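Local coordinates for protein lactaldehyde dehydrogenase (Escherichia coli, PDB 2IMP) that catalyses the irreversible NAD-dependent oxidation of L-lactaldehyde to L-lactate in L-fucose and L-rhamnose breakdown, and also oxidises glycolaldehyde, at residues A[22-26]-A[36-40]; A[28-32]-A[360-364]; A[89-94]-A[180-184]; A[95-99]-A[317-323]; A[325-331]-A[363-367]. All coordinates share one frame. Residue numbers count along the deposited sequence, not the author numbering.

How the contacts relate
From the N terminus, contact 1 closes the beta hairpin of strands 23-27 and 34-39, and contact 2 ties the turn of that hairpin to residues 360-364. The two cross, since the hairpin turn belongs to contact 2. Contact 3, helix 83-94 against the start of helix 183-195, and contact 4, residues 95-99 against the loop 317-323, cross in turn, and both nest inside the long loop closed by contact 2. Contact 5 closes a shorter loop that holds helix 331-346 and strand 350-353, and shares Tyr-363 and Tyr-364 with contact 2. Ser-36 joins contact 1 to Asn-183 of contact 3, and Pro-29 of the hairpin turn touches contacts 3, 4 and 5.

Contact 1 of 5, residues A[22-26]-A[36-40]; sequences AWIDV and SRIPD
Strands 23-26 and 36-39 run antiparallel, their axes 4.5 Å apart at closest, with 148° between directions. Ile-24 faces Ile-38 and Val-26 faces Ser-36 as hydrogen-bonded pairs; Trp-23/Pro-39 and Asp-25/Arg-37 are non-hydrogen-bonded. Ile-24 N donates to Ile-38 O (2.8 Å) and Ile-38 N returns to Ile-24 O (3.0 Å). Val-26 N reaches Ser-36 O at 2.7 Å, whereas Ser-36 N to Val-26 O is weak (3.4 Å). Asp-40 N extends the ladder to Ala-22 O (3.1 Å), which also accepts from Trp-18 NE1. The pair forms a beta hairpin in a four-stranded mixed sheet; 23-27 is outermost within the chain and 34-39 pairs on its other side with strand 5-11. Ile-24 (mt), Val-26 (t), Ser-36 and Ile-38 (pt) share one face, where Ser-36 OG bonds to Asn-183. On the Asp-25/Arg-37 face, Asp-25 OD1 makes a long salt bridge to Arg-37 NH1 (3.6 Å), while Arg-37 NE is satisfied by Gln-6. Asp-40 OD1 forms a salt bridge with Arg-208. Trp-23 (chi1 m) sets CZ3 3.7 Å from Pro-39 CD.

Contact 2 of 5, residues A[28-32]-A[360-364]; sequences NPATE and GKGYY
Gly-362, at phi 76° and psi -177°, lies so close against the backbone of 28-32 that a beta carbon would clash with the carbonyl oxygens of both Pro-29 and Ala-30; its CA is 4.3 Å from that of Ala-30. Neither segment is helix or strand. Two hydrogen bonds flank this point: Gly-362 N donates to Glu-32 OE1 (2.9 Å) and Tyr-363 N to Pro-29 O (3.1 Å). Glu-32, at positive phi (66°) with chi1 m and chi2 t, has its CA-to-CB bond toward 360-364, and its CG lies 3.2 Å from Tyr-363 OH. Tyr-363 CD1 packs on Pro-29 CB at 4.2 Å. On the Ala-30 side, a water bridges Ala-30 O and Tyr-364 OH, 2.7 Å from each. Within 28-32, Glu-32 N bonds to Asn-28 O (2.6 Å), and Asn-28 OD1 accepts from Ala-30 N (2.8 Å). The Asn-28 OD1 bond makes an Asx turn in the connection between strands 23-27 and 34-39, the turn of a beta hairpin held against the loop before strand 368-371.

Contact 3 of 5, residues A[89-94]-A[180-184]; sequences LIVEEG and FTPNN. With NAI (1,4-dihydronicotinamide adenine dinucleotide), chain D.
Phe-180, which opens 180-184, reaches the cofactor pocket with its ring (chi1 m), bringing CE2 to 3.4 Å from O4D of NADH, away from helix 89-94. Thr-181, at phi -137° and psi 59°, lies beside the end of that helix, its CG2 4.1 Å from Gly-94 CA; the CA atoms of Thr-181 and Glu-93 are 5.7 Å apart. At Pro-182, the ring CD sits 3.4 Å from Glu-93 OE1. Asn-183 N then donates to Glu-93 OE1 (2.9 Å). The Asn-183 side chain (chi1 m) has OD1 bonded to Ser-36, while ND2 gives a hydrogen bond to a water (2.8 Å) that donates to Leu-89 O (3.0 Å) and Glu-92 OE1 (2.8 Å). Asn-184 offers both N (2.8 Å) and ND2 (2.9 Å) to Glu-93 OE2, its CB 4.0 Å from Ile-90 CG1. Glu-93 (chi1 p, chi2 t) thus accepts three hydrogen bonds near the beginning of helix 183-195, so its buried carboxylate is compensated by backbone and side-chain amide donors there, next to the NAD-binding residues.

Contact 4 of 5, residues A[95-99]-A[317-323]; sequences GKIQQ and PAERNDI
This contact packs the link between helices 83-94 and 98-116 against the irregular loop 317-323, which follows helix 298-310, in the aldehyde dehydrogenase fold. Gly-95 leaves the first helix at positive phi (74°), Lys-96 and Ile-97 are extended, and Ile-97 occupies the N-cap position of the next helix. Pro-317 fits against this link, its CG 3.3 Å from Gly-95 O and its CB 3.3 Å from Lys-96 O; the CA atoms of Ile-97 and Pro-317 are 4.7 Å apart. The CA-to-CB bond of Lys-96 points away from 317-323; its NZ forms a salt bridge with Glu-104, beside a cation-pi contact with Phe-154 of the lactate pocket. Ile-97 (pt) places CG2 4.1 Å from Ile-323 CG1. One water accepts from Gln-98 N (2.9 Å) and lies 2.8 Å from Arg-320 O. Both glutamines (chi1 m) reach backbone carbonyls: Gln-99 (chi2 p) sends NE2 to Asn-321 O at 2.9 Å, and Gln-98 (chi2 t) sends NE2 to Pro-317 O at 2.7 Å, with an N-H...O angle of 176°.

Contact 5 of 5, residues A[325-331]-A[363-367]; sequences MGPLINA and YYYPP
Two irregular connections lie against each other in the aldehyde dehydrogenase fold, one leading into helix 331-346 and the other into strand 368-371, running in roughly opposed directions, 136° apart end to end. Tyr-363 has the most surface covered. Its backbone is at phi -122° and psi 79°, and its O accepts from Leu-328 N at 2.7 Å, the only hydrogen bond between the segments. With chi1 at -38° and chi2 at 96°, its ring lies over the chain at the helix start: Asn-330 CA makes a CH-pi contact 4.0 Å from the ring centroid, and Ala-331 CB is 3.7 Å from Tyr-363 CE2. Asn-330 is the N-cap residue, its OD1 accepting from Ala-333 N, and it also touches the bound NADH, so the ring packs on the beginning of a helix that borders the cofactor pocket. Pro-327 comes next in covered area, its CA 4.7 Å from that of Tyr-364. Tyr-364 (chi1 m, chi2 85°) turns one ring face to it, with Pro-327 CB 3.7 Å from the centroid and 18° off the normal, a second CH-pi contact. Leu-328 (mt) follows closely, its CB 4.3 Å from Tyr-363 CB and its CD1 4.3 Å from Tyr-365 CB. At the far end Met-325, its CA-to-CB bond toward 363-367, sets SD 3.9 Å from Tyr-365 O and CE 4.2 Å from Pro-367 CG.

Contact 1 of 5, residues A[22-26]-A[36-40]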
# COMPACT_ATOMS: atom_id res chain seq x y z
N ALA A 22 1.33 52.04 2.70
CA ALA A 22 2.09 51.51 1.59
C ALA A 22 1.36 50.45 0.74
O ALA A 22 0.80 49.49 1.27
CB ALA A 22 3.41 50.95 2.09
N TRP A 23 1.37 50.67 -0.57
CA TRP A 23 0.75 49.75 -1.50
C TRP A 23 1.71 49.27 -2.60
O TRP A 23 2.70 49.94 -2.91
CB TRP A 23 -0.46 50.39 -2.19
CG TRP A 23 -1.59 50.74 -1.28
CD1 TRP A 23 -1.73 51.87 -0.54
CD2 TRP A 23 -2.77 49.95 -1.04
NE1 TRP A 23 -2.92 51.85 0.15
CE2 TRP A 23 -3.57 50.69 -0.14
CE3 TRP A 23 -3.22 48.71 -1.50
CZ2 TRP A 23 -4.81 50.21 0.31
CZ3 TRP A 23 -4.45 48.24 -1.05
CH2 TRP A 23 -5.23 48.99 -0.15
N ILE A 24 1.43 48.11 -3.16
CA ILE A 24 2.23 47.57 -4.24
C ILE A 24 1.44 47.55 -5.56
O ILE A 24 0.34 47.00 -5.62
CB ILE A 24 2.70 46.13 -3.92
CG1 ILE A 24 3.55 46.12 -2.65
CG2 ILE A 24 3.48 45.56 -5.09
CD1 ILE A 24 4.02 44.74 -2.23
N ASP A 25 1.99 48.17 -6.59
CA ASP A 25 1.31 48.20 -7.87
C ASP A 25 1.40 46.88 -8.66
O ASP A 25 2.47 46.30 -8.78
CB ASP A 25 1.85 49.31 -8.78
CG ASP A 25 1.48 50.71 -8.30
OD1 ASP A 25 0.31 50.94 -7.96
OD2 ASP A 25 2.38 51.57 -8.27
N VAL A 26 0.26 46.41 -9.16
CA VAL A 26 0.24 45.23 -9.99
C VAL A 26 0.13 45.66 -11.46
O VAL A 26 -0.84 46.30 -11.86
CB VAL A 26 -0.92 44.29 -9.62
CG1 VAL A 26 -0.92 43.08 -10.55
CG2 VAL A 26 -0.78 43.84 -8.17
N SER A 36 -4.03 46.89 -10.81
CA SER A 36 -4.50 46.79 -9.44
C SER A 36 -3.41 47.09 -8.42
O SER A 36 -2.24 47.23 -8.77
CB SER A 36 -5.06 45.39 -9.17
OG SER A 36 -4.04 44.41 -9.21
N ARG A 37 -3.82 47.18 -7.16
CA ARG A 37 -2.90 47.43 -6.07
C ARG A 37 -3.18 46.56 -4.84
O ARG A 37 -4.33 46.33 -4.47
CB ARG A 37 -2.95 48.91 -5.67
CG ARG A 37 -2.22 49.85 -6.65
CD ARG A 37 -2.06 51.24 -6.05
NE ARG A 37 -3.28 52.03 -6.16
CZ ARG A 37 -3.62 52.74 -7.24
NH1 ARG A 37 -2.82 52.76 -8.29
NH2 ARG A 37 -4.76 53.42 -7.26
N ILE A 38 -2.11 46.05 -4.23
CA ILE A 38 -2.26 45.23 -3.04
C ILE A 38 -1.49 45.79 -1.85
O ILE A 38 -0.49 46.49 -2.02
CB ILE A 38 -1.78 43.78 -3.28
CG1 ILE A 38 -0.32 43.78 -3.72
CG2 ILE A 38 -2.68 43.09 -4.29
CD1 ILE A 38 0.31 42.40 -3.73
N PRO A 39 -1.96 45.50 -0.64
CA PRO A 39 -1.26 46.02 0.53
C PRO A 39 0.18 45.52 0.65
O PRO A 39 0.49 44.37 0.31
CB PRO A 39 -2.13 45.57 1.70
CG PRO A 39 -2.92 44.42 1.15
CD PRO A 39 -3.22 44.85 -0.25
N ASP A 40 1.06 46.41 1.10
CA ASP A 40 2.44 46.03 1.33
C ASP A 40 2.49 45.35 2.72
O ASP A 40 3.11 45.84 3.66
CB ASP A 40 3.35 47.27 1.29
CG ASP A 40 4.83 46.92 1.39
OD1 ASP A 40 5.22 45.82 0.95
OD2 ASP A 40 5.61 47.75 1.90

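Contact 2 of 5, residues A[28-32]-A[360-364]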
# COMPACT_ATOMS: atom_id res chain seq x y z
N ASN A 28 0.39 45.11 -15.83
CA ASN A 28 0.15 44.22 -16.96
C ASN A 28 1.46 44.08 -17.75
O ASN A 28 1.91 45.02 -18.39
CB ASN A 28 -0.93 44.80 -17.87
CG ASN A 28 -1.31 43.86 -19.00
OD1 ASN A 28 -0.45 43.20 -19.58
ND2 ASN A 28 -2.59 43.81 -19.32
N PRO A 29 2.08 42.89 -17.72
CA PRO A 29 3.34 42.66 -18.43
C PRO A 29 3.36 42.99 -19.95
O PRO A 29 4.42 43.16 -20.54
CB PRO A 29 3.62 41.19 -18.14
CG PRO A 29 2.24 40.61 -18.12
CD PRO A 29 1.49 41.62 -17.28
N ALA A 30 2.18 43.07 -20.55
CA ALA A 30 2.10 43.38 -21.97
C ALA A 30 2.10 44.89 -22.28
O ALA A 30 2.65 45.33 -23.30
CB ALA A 30 0.85 42.73 -22.58
N THR A 31 1.51 45.67 -21.39
CA THR A 31 1.40 47.12 -21.56
C THR A 31 2.05 47.98 -20.45
O THR A 31 2.14 49.20 -20.58
CB THR A 31 -0.08 47.53 -21.62
OG1 THR A 31 -0.68 47.33 -20.33
CG2 THR A 31 -0.83 46.70 -22.64
N GLU A 32 2.51 47.33 -19.39
CA GLU A 32 3.11 48.03 -18.27
C GLU A 32 2.14 48.95 -17.50
O GLU A 32 2.57 49.75 -16.66
CB GLU A 32 4.33 48.83 -18.74
CG GLU A 32 5.56 47.98 -18.95
CD GLU A 32 6.71 48.77 -19.51
OE1 GLU A 32 6.70 49.06 -20.73
OE2 GLU A 32 7.63 49.11 -18.74
N GLY A 360 10.34 48.46 -26.26
CA GLY A 360 9.10 49.21 -26.27
C GLY A 360 8.24 48.82 -25.08
O GLY A 360 8.76 48.33 -24.07
N LYS A 361 6.93 49.04 -25.18
CA LYS A 361 6.01 48.70 -24.10
C LYS A 361 5.98 47.19 -23.76
O LYS A 361 6.07 46.34 -24.64
CB LYS A 361 4.59 49.15 -24.47
CG LYS A 361 4.39 50.65 -24.50
CD LYS A 361 4.50 51.25 -23.10
CE LYS A 361 4.15 52.73 -23.11
NZ LYS A 361 4.20 53.31 -21.74
N GLY A 362 5.84 46.88 -22.47
CA GLY A 362 5.80 45.49 -22.05
C GLY A 362 7.19 44.87 -22.06
O GLY A 362 8.17 45.56 -22.33
N TYR A 363 7.27 43.58 -21.76
CA TYR A 363 8.55 42.89 -21.73
C TYR A 363 8.64 41.69 -22.68
O TYR A 363 8.51 40.54 -22.26
CB TYR A 363 8.86 42.43 -20.30
CG TYR A 363 8.42 43.44 -19.26
CD1 TYR A 363 7.19 43.31 -18.62
CD2 TYR A 363 9.20 44.55 -18.98
CE1 TYR A 363 6.75 44.28 -17.72
CE2 TYR A 363 8.77 45.53 -18.09
CZ TYR A 363 7.54 45.38 -17.47
OH TYR A 363 7.09 46.36 -16.61
N TYR A 364 8.86 41.98 -23.96
CA TYR A 364 8.93 40.92 -24.95
C TYR A 364 10.34 40.49 -25.39
O TYR A 364 11.23 41.32 -25.59
CB TYR A 364 8.13 41.30 -26.19
CG TYR A 364 6.69 41.60 -25.92
CD1 TYR A 364 6.28 42.87 -25.51
CD2 TYR A 364 5.72 40.60 -26.06
CE1 TYR A 364 4.94 43.13 -25.24
CE2 TYR A 364 4.38 40.86 -25.79
CZ TYR A 364 4.00 42.12 -25.38
OH TYR A 364 2.67 42.37 -25.12
O HOH W 1 1.64 44.82 -25.79

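Contact 3 of 5, residues A[89-94]-A[180-184]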
# COMPACT_ATOMS: atom_id res chain seq x y z
N LEU A 89 -8.14 37.40 -15.74
CA LEU A 89 -7.27 37.93 -14.70
C LEU A 89 -5.85 37.40 -14.86
O LEU A 89 -4.87 38.14 -14.76
CB LEU A 89 -7.80 37.58 -13.31
CG LEU A 89 -9.13 38.22 -12.90
CD1 LEU A 89 -9.59 37.65 -11.57
CD2 LEU A 89 -8.95 39.74 -12.81
N ILE A 90 -5.75 36.10 -15.12
CA ILE A 90 -4.45 35.46 -15.31
C ILE A 90 -3.74 36.03 -16.56
O ILE A 90 -2.56 36.37 -16.52
CB ILE A 90 -4.60 33.93 -15.44
CG1 ILE A 90 -5.24 33.37 -14.16
CG2 ILE A 90 -3.24 33.29 -15.69
CD1 ILE A 90 -5.47 31.87 -14.18
N VAL A 91 -4.49 36.11 -17.66
CA VAL A 91 -3.95 36.68 -18.89
C VAL A 91 -3.37 38.09 -18.65
O VAL A 91 -2.22 38.38 -18.98
CB VAL A 91 -5.05 36.81 -19.97
CG1 VAL A 91 -4.51 37.54 -21.19
CG2 VAL A 91 -5.58 35.44 -20.37
N GLU A 92 -4.21 38.93 -18.04
CA GLU A 92 -3.88 40.30 -17.73
C GLU A 92 -2.63 40.53 -16.83
O GLU A 92 -1.78 41.36 -17.14
CB GLU A 92 -5.10 40.95 -17.08
CG GLU A 92 -4.89 42.37 -16.60
CD GLU A 92 -6.17 42.99 -16.09
OE1 GLU A 92 -6.83 42.35 -15.23
OE2 GLU A 92 -6.52 44.10 -16.54
N GLU A 93 -2.53 39.79 -15.73
CA GLU A 93 -1.40 39.96 -14.83
C GLU A 93 -0.20 39.01 -15.07
O GLU A 93 0.95 39.36 -14.81
CB GLU A 93 -1.86 39.85 -13.37
CG GLU A 93 -2.26 38.45 -12.93
CD GLU A 93 -2.91 38.42 -11.55
OE1 GLU A 93 -2.56 39.27 -10.69
OE2 GLU A 93 -3.76 37.54 -11.32
N GLY A 94 -0.49 37.82 -15.59
CA GLY A 94 0.56 36.84 -15.84
C GLY A 94 1.14 36.88 -17.24
O GLY A 94 2.22 36.32 -17.49
N PHE A 180 3.36 39.85 -7.97
CA PHE A 180 3.16 40.12 -9.39
C PHE A 180 1.84 39.56 -9.95
O PHE A 180 1.33 40.06 -10.95
CB PHE A 180 4.31 39.54 -10.21
CG PHE A 180 5.65 40.09 -9.83
CD1 PHE A 180 5.93 41.44 -9.99
CD2 PHE A 180 6.62 39.25 -9.29
CE1 PHE A 180 7.16 41.96 -9.62
CE2 PHE A 180 7.85 39.76 -8.91
CZ PHE A 180 8.12 41.12 -9.07
N THR A 181 1.32 38.53 -9.30
CA THR A 181 0.08 37.89 -9.75
C THR A 181 -0.92 37.56 -8.61
O THR A 181 -1.31 36.40 -8.42
CB THR A 181 0.40 36.58 -10.53
OG1 THR A 181 1.12 35.68 -9.68
CG2 THR A 181 1.26 36.88 -11.76
N PRO A 182 -1.36 38.58 -7.86
CA PRO A 182 -2.29 38.38 -6.76
C PRO A 182 -3.79 38.39 -7.13
O PRO A 182 -4.63 37.86 -6.40
CB PRO A 182 -1.95 39.52 -5.82
CG PRO A 182 -1.71 40.64 -6.80
CD PRO A 182 -0.86 39.97 -7.87
N ASN A 183 -4.12 39.02 -8.26
CA ASN A 183 -5.51 39.14 -8.67
C ASN A 183 -6.30 37.83 -8.77
O ASN A 183 -7.42 37.75 -8.26
CB ASN A 183 -5.60 39.91 -9.98
CG ASN A 183 -5.06 41.31 -9.84
OD1 ASN A 183 -5.09 41.87 -8.74
ND2 ASN A 183 -4.58 41.89 -10.93
N ASN A 184 -5.72 36.84 -9.42
CA ASN A 184 -6.37 35.54 -9.53
C ASN A 184 -6.61 34.94 -8.14
O ASN A 184 -7.60 34.23 -7.92
CB ASN A 184 -5.50 34.60 -10.37
CG ASN A 184 -4.18 34.29 -9.71
OD1 ASN A 184 -4.09 33.41 -8.83
ND2 ASN A 184 -3.14 34.99 -10.10
PA NAI D . 10.33 33.75 -6.37
O1A NAI D . 11.00 32.83 -5.43
O2A NAI D . 11.12 35.04 -6.61
O5B NAI D . 8.87 34.09 -5.81
C5B NAI D . 7.91 33.10 -5.48
C4B NAI D . 7.23 33.39 -4.13
O4B NAI D . 8.17 33.38 -3.06
C3B NAI D . 6.54 34.77 -4.05
O3B NAI D . 5.27 34.64 -3.42
C2B NAI D . 7.55 35.60 -3.29
O2B NAI D . 7.04 36.75 -2.66
C1B NAI D . 8.13 34.60 -2.32
N9A NAI D . 9.49 34.96 -1.82
C8A NAI D . 10.58 35.54 -2.47
N7A NAI D . 11.60 35.67 -1.58
C5A NAI D . 11.19 35.20 -0.38
C6A NAI D . 11.82 35.09 0.88
N6A NAI D . 13.08 35.51 1.05
N1A NAI D . 11.12 34.53 1.95
C2A NAI D . 9.80 34.09 1.78
N3A NAI D . 9.18 34.20 0.53
C4A NAI D . 9.87 34.74 -0.53
O3 NAI D . 10.14 32.90 -7.72
PN NAI D . 9.27 33.30 -9.01
O1N NAI D . 7.90 33.68 -8.63
O2N NAI D . 9.42 32.17 -9.99
O5D NAI D . 10.12 34.56 -9.57
C5D NAI D . 9.76 35.91 -9.45
C4D NAI D . 10.87 36.73 -10.05
O4D NAI D . 10.68 38.10 -9.72
C3D NAI D . 12.38 36.49 -9.79
O3D NAI D . 12.98 35.89 -10.92
C2D NAI D . 12.96 37.85 -9.47
O2D NAI D . 14.22 38.06 -10.06
C1D NAI D . 11.89 38.79 -9.96
N1N NAI D . 11.97 40.11 -9.26
C2N NAI D . 11.31 40.23 -8.04
C3N NAI D . 11.35 41.47 -7.33
C7N NAI D . 10.64 41.62 -6.01
O7N NAI D . 10.70 42.85 -5.36
N7N NAI D . 9.94 40.64 -5.43
C4N NAI D . 12.08 42.56 -7.91
C5N NAI D . 12.75 42.41 -9.16
C6N NAI D . 12.68 41.17 -9.83
O HOH W 2 -5.57 40.71 -13.30

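Contact 4 of 5, residues A[95-99]-A[317-323]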
# COMPACT_ATOMS: atom_id res chain seq x y z
N GLY A 95 0.43 37.51 -18.17
CA GLY A 95 0.93 37.60 -19.53
C GLY A 95 0.86 36.32 -20.35
O GLY A 95 1.48 36.24 -21.41
N LYS A 96 0.15 35.32 -19.87
CA LYS A 96 0.04 34.10 -20.66
C LYS A 96 -1.11 34.15 -21.68
O LYS A 96 -2.11 34.85 -21.47
CB LYS A 96 -0.12 32.87 -19.75
CG LYS A 96 -1.39 32.82 -18.94
CD LYS A 96 -1.71 31.38 -18.55
CE LYS A 96 -0.59 30.72 -17.75
NZ LYS A 96 -0.80 29.25 -17.60
N ILE A 97 -0.96 33.42 -22.78
CA ILE A 97 -1.98 33.42 -23.82
C ILE A 97 -3.35 32.89 -23.36
O ILE A 97 -3.43 31.99 -22.52
CB ILE A 97 -1.51 32.61 -25.04
CG1 ILE A 97 -1.34 31.14 -24.67
CG2 ILE A 97 -0.18 33.18 -25.55
CD1 ILE A 97 -0.97 30.25 -25.85
N GLN A 98 -4.41 33.48 -23.90
CA GLN A 98 -5.77 33.10 -23.55
C GLN A 98 -6.03 31.59 -23.44
O GLN A 98 -6.65 31.13 -22.49
CB GLN A 98 -6.76 33.71 -24.55
CG GLN A 98 -6.92 35.22 -24.46
CD GLN A 98 -7.70 35.79 -25.63
OE1 GLN A 98 -8.79 35.31 -25.94
NE2 GLN A 98 -7.16 36.82 -26.27
N GLN A 99 -5.55 30.82 -24.42
CA GLN A 99 -5.77 29.38 -24.40
C GLN A 99 -5.18 28.67 -23.18
O GLN A 99 -5.80 27.77 -22.62
CB GLN A 99 -5.22 28.74 -25.68
CG GLN A 99 -5.98 29.12 -26.93
CD GLN A 99 -5.54 30.43 -27.56
OE1 GLN A 99 -4.75 31.19 -26.96
NE2 GLN A 99 -6.03 30.73 -28.75
N PRO A 317 -1.48 39.10 -25.09
CA PRO A 317 -2.44 37.99 -24.97
C PRO A 317 -3.91 38.46 -25.03
O PRO A 317 -4.77 37.78 -25.60
CB PRO A 317 -2.10 37.38 -23.61
CG PRO A 317 -0.67 37.71 -23.43
CD PRO A 317 -0.59 39.13 -23.92
N ALA A 318 -4.19 39.60 -24.42
CA ALA A 318 -5.55 40.14 -24.38
C ALA A 318 -6.10 40.61 -25.75
O ALA A 318 -7.30 40.57 -25.99
CB ALA A 318 -5.62 41.30 -23.38
N GLU A 319 -5.20 41.03 -26.64
CA GLU A 319 -5.62 41.51 -27.95
C GLU A 319 -5.39 40.54 -29.11
O GLU A 319 -5.87 40.75 -30.23
CB GLU A 319 -4.92 42.84 -28.25
CG GLU A 319 -5.07 43.85 -27.14
CD GLU A 319 -4.88 45.27 -27.61
OE1 GLU A 319 -3.82 45.57 -28.20
OE2 GLU A 319 -5.80 46.09 -27.40
N ARG A 320 -4.65 39.48 -28.84
CA ARG A 320 -4.35 38.47 -29.84
C ARG A 320 -4.60 37.03 -29.35
O ARG A 320 -3.93 36.56 -28.43
CB ARG A 320 -2.90 38.60 -30.31
CG ARG A 320 -2.61 39.90 -31.03
CD ARG A 320 -2.30 39.66 -32.49
NE ARG A 320 -0.97 39.10 -32.67
CZ ARG A 320 -0.48 38.66 -33.82
NH1 ARG A 320 -1.23 38.70 -34.92
NH2 ARG A 320 0.75 38.18 -33.88
N ASN A 321 -5.57 36.36 -29.95
CA ASN A 321 -5.87 34.99 -29.60
C ASN A 321 -5.28 34.02 -30.64
O ASN A 321 -5.67 32.85 -30.71
CB ASN A 321 -7.38 34.78 -29.51
CG ASN A 321 -8.06 34.85 -30.86
OD1 ASN A 321 -7.96 35.86 -31.56
ND2 ASN A 321 -8.75 33.78 -31.24
N ASP A 322 -4.36 34.54 -31.44
CA ASP A 322 -3.69 33.76 -32.48
C ASP A 322 -2.16 33.70 -32.32
O ASP A 322 -1.44 33.37 -33.25
CB ASP A 322 -4.03 34.35 -33.85
CG ASP A 322 -3.31 35.67 -34.11
OD1 ASP A 322 -3.35 36.55 -33.22
OD2 ASP A 322 -2.72 35.83 -35.20
N ILE A 323 -1.69 34.06 -31.13
CA ILE A 323 -0.27 34.03 -30.82
C ILE A 323 0.11 32.88 -29.87
O ILE A 323 -0.69 32.45 -29.05
CB ILE A 323 0.20 35.35 -30.18
CG1 ILE A 323 -0.57 35.59 -28.87
CG2 ILE A 323 0.00 36.50 -31.14
CD1 ILE A 323 -0.03 36.75 -28.05
O HOH W 3 -3.47 34.95 -26.21
O HOH W 4 -3.20 33.36 -28.27

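Contact 5 of 5, residues A[325-331]-A[363-367]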
# COMPACT_ATOMS: atom_id res chain seq x y z
N MET A 325 2.92 33.09 -27.90
CA MET A 325 3.71 33.63 -26.80
C MET A 325 3.32 35.04 -26.32
O MET A 325 3.02 35.93 -27.12
CB MET A 325 5.18 33.64 -27.22
CG MET A 325 6.13 34.24 -26.21
SD MET A 325 7.81 34.04 -26.77
CE MET A 325 7.93 32.23 -26.68
N GLY A 326 3.33 35.22 -25.01
CA GLY A 326 3.01 36.51 -24.42
C GLY A 326 4.29 37.17 -23.93
O GLY A 326 5.39 36.73 -24.27
N PRO A 327 4.19 38.23 -23.12
CA PRO A 327 5.39 38.90 -22.62
C PRO A 327 5.95 38.21 -21.36
O PRO A 327 5.27 37.39 -20.74
CB PRO A 327 4.87 40.29 -22.30
CG PRO A 327 3.52 39.98 -21.73
CD PRO A 327 2.97 38.96 -22.72
N LEU A 328 7.19 38.53 -21.01
CA LEU A 328 7.78 37.99 -19.80
C LEU A 328 7.13 38.67 -18.57
O LEU A 328 6.58 39.77 -18.70
CB LEU A 328 9.29 38.22 -19.79
CG LEU A 328 10.08 37.53 -20.90
CD1 LEU A 328 11.57 37.72 -20.65
CD2 LEU A 328 9.74 36.05 -20.93
N ILE A 329 7.19 38.03 -17.41
CA ILE A 329 6.55 38.58 -16.21
C ILE A 329 6.91 40.04 -15.84
O ILE A 329 6.02 40.85 -15.58
CB ILE A 329 6.79 37.66 -14.98
CG1 ILE A 329 5.85 38.06 -13.84
CG2 ILE A 329 8.24 37.75 -14.53
CD1 ILE A 329 4.38 37.97 -14.19
N ASN A 330 8.19 40.36 -15.81
CA ASN A 330 8.61 41.72 -15.47
C ASN A 330 9.96 42.17 -16.08
O ASN A 330 10.64 41.40 -16.77
CB ASN A 330 8.68 41.88 -13.95
CG ASN A 330 9.57 40.83 -13.29
OD1 ASN A 330 10.66 40.53 -13.78
ND2 ASN A 330 9.11 40.28 -12.17
N ALA A 331 10.32 43.42 -15.82
CA ALA A 331 11.56 44.00 -16.32
C ALA A 331 12.83 43.20 -16.00
O ALA A 331 13.62 42.90 -16.89
CB ALA A 331 11.70 45.43 -15.80
N TYR A 363 7.27 43.58 -21.76
CA TYR A 363 8.55 42.89 -21.73
C TYR A 363 8.64 41.69 -22.68
O TYR A 363 8.51 40.54 -22.26
CB TYR A 363 8.86 42.43 -20.30
CG TYR A 363 8.42 43.44 -19.26
CD1 TYR A 363 7.19 43.31 -18.62
CD2 TYR A 363 9.20 44.55 -18.98
CE1 TYR A 363 6.75 44.28 -17.72
CE2 TYR A 363 8.77 45.53 -18.09
CZ TYR A 363 7.54 45.38 -17.47
OH TYR A 363 7.09 46.36 -16.61
N TYR A 364 8.86 41.98 -23.96
CA TYR A 364 8.93 40.92 -24.95
C TYR A 364 10.34 40.49 -25.39
O TYR A 364 11.23 41.32 -25.59
CB TYR A 364 8.13 41.30 -26.19
CG TYR A 364 6.69 41.60 -25.92
CD1 TYR A 364 6.28 42.87 -25.51
CD2 TYR A 364 5.72 40.60 -26.06
CE1 TYR A 364 4.94 43.13 -25.24
CE2 TYR A 364 4.38 40.86 -25.79
CZ TYR A 364 4.00 42.12 -25.38
OH TYR A 364 2.67 42.37 -25.12
N TYR A 365 10.51 39.18 -25.52
CA TYR A 365 11.76 38.61 -26.00
C TYR A 365 11.46 37.56 -27.08
O TYR A 365 10.71 36.62 -26.84
CB TYR A 365 12.56 37.97 -24.86
CG TYR A 365 14.01 37.77 -25.24
CD1 TYR A 365 14.92 38.83 -25.22
CD2 TYR A 365 14.47 36.53 -25.71
CE1 TYR A 365 16.23 38.67 -25.65
CE2 TYR A 365 15.78 36.36 -26.14
CZ TYR A 365 16.66 37.44 -26.11
OH TYR A 365 17.94 37.30 -26.57
N PRO A 366 12.05 37.72 -28.26
CA PRO A 366 11.83 36.78 -29.37
C PRO A 366 12.31 35.33 -29.16
O PRO A 366 13.32 35.09 -28.50
CB PRO A 366 12.55 37.45 -30.53
CG PRO A 366 13.74 38.06 -29.84
CD PRO A 366 13.11 38.69 -28.61
N PRO A 367 11.57 34.36 -29.71
CA PRO A 367 11.96 32.97 -29.57
C PRO A 367 13.42 32.89 -30.07
O PRO A 367 13.72 33.27 -31.20
CB PRO A 367 10.99 32.24 -30.50
CG PRO A 367 9.75 33.06 -30.34
CD PRO A 367 10.28 34.47 -30.42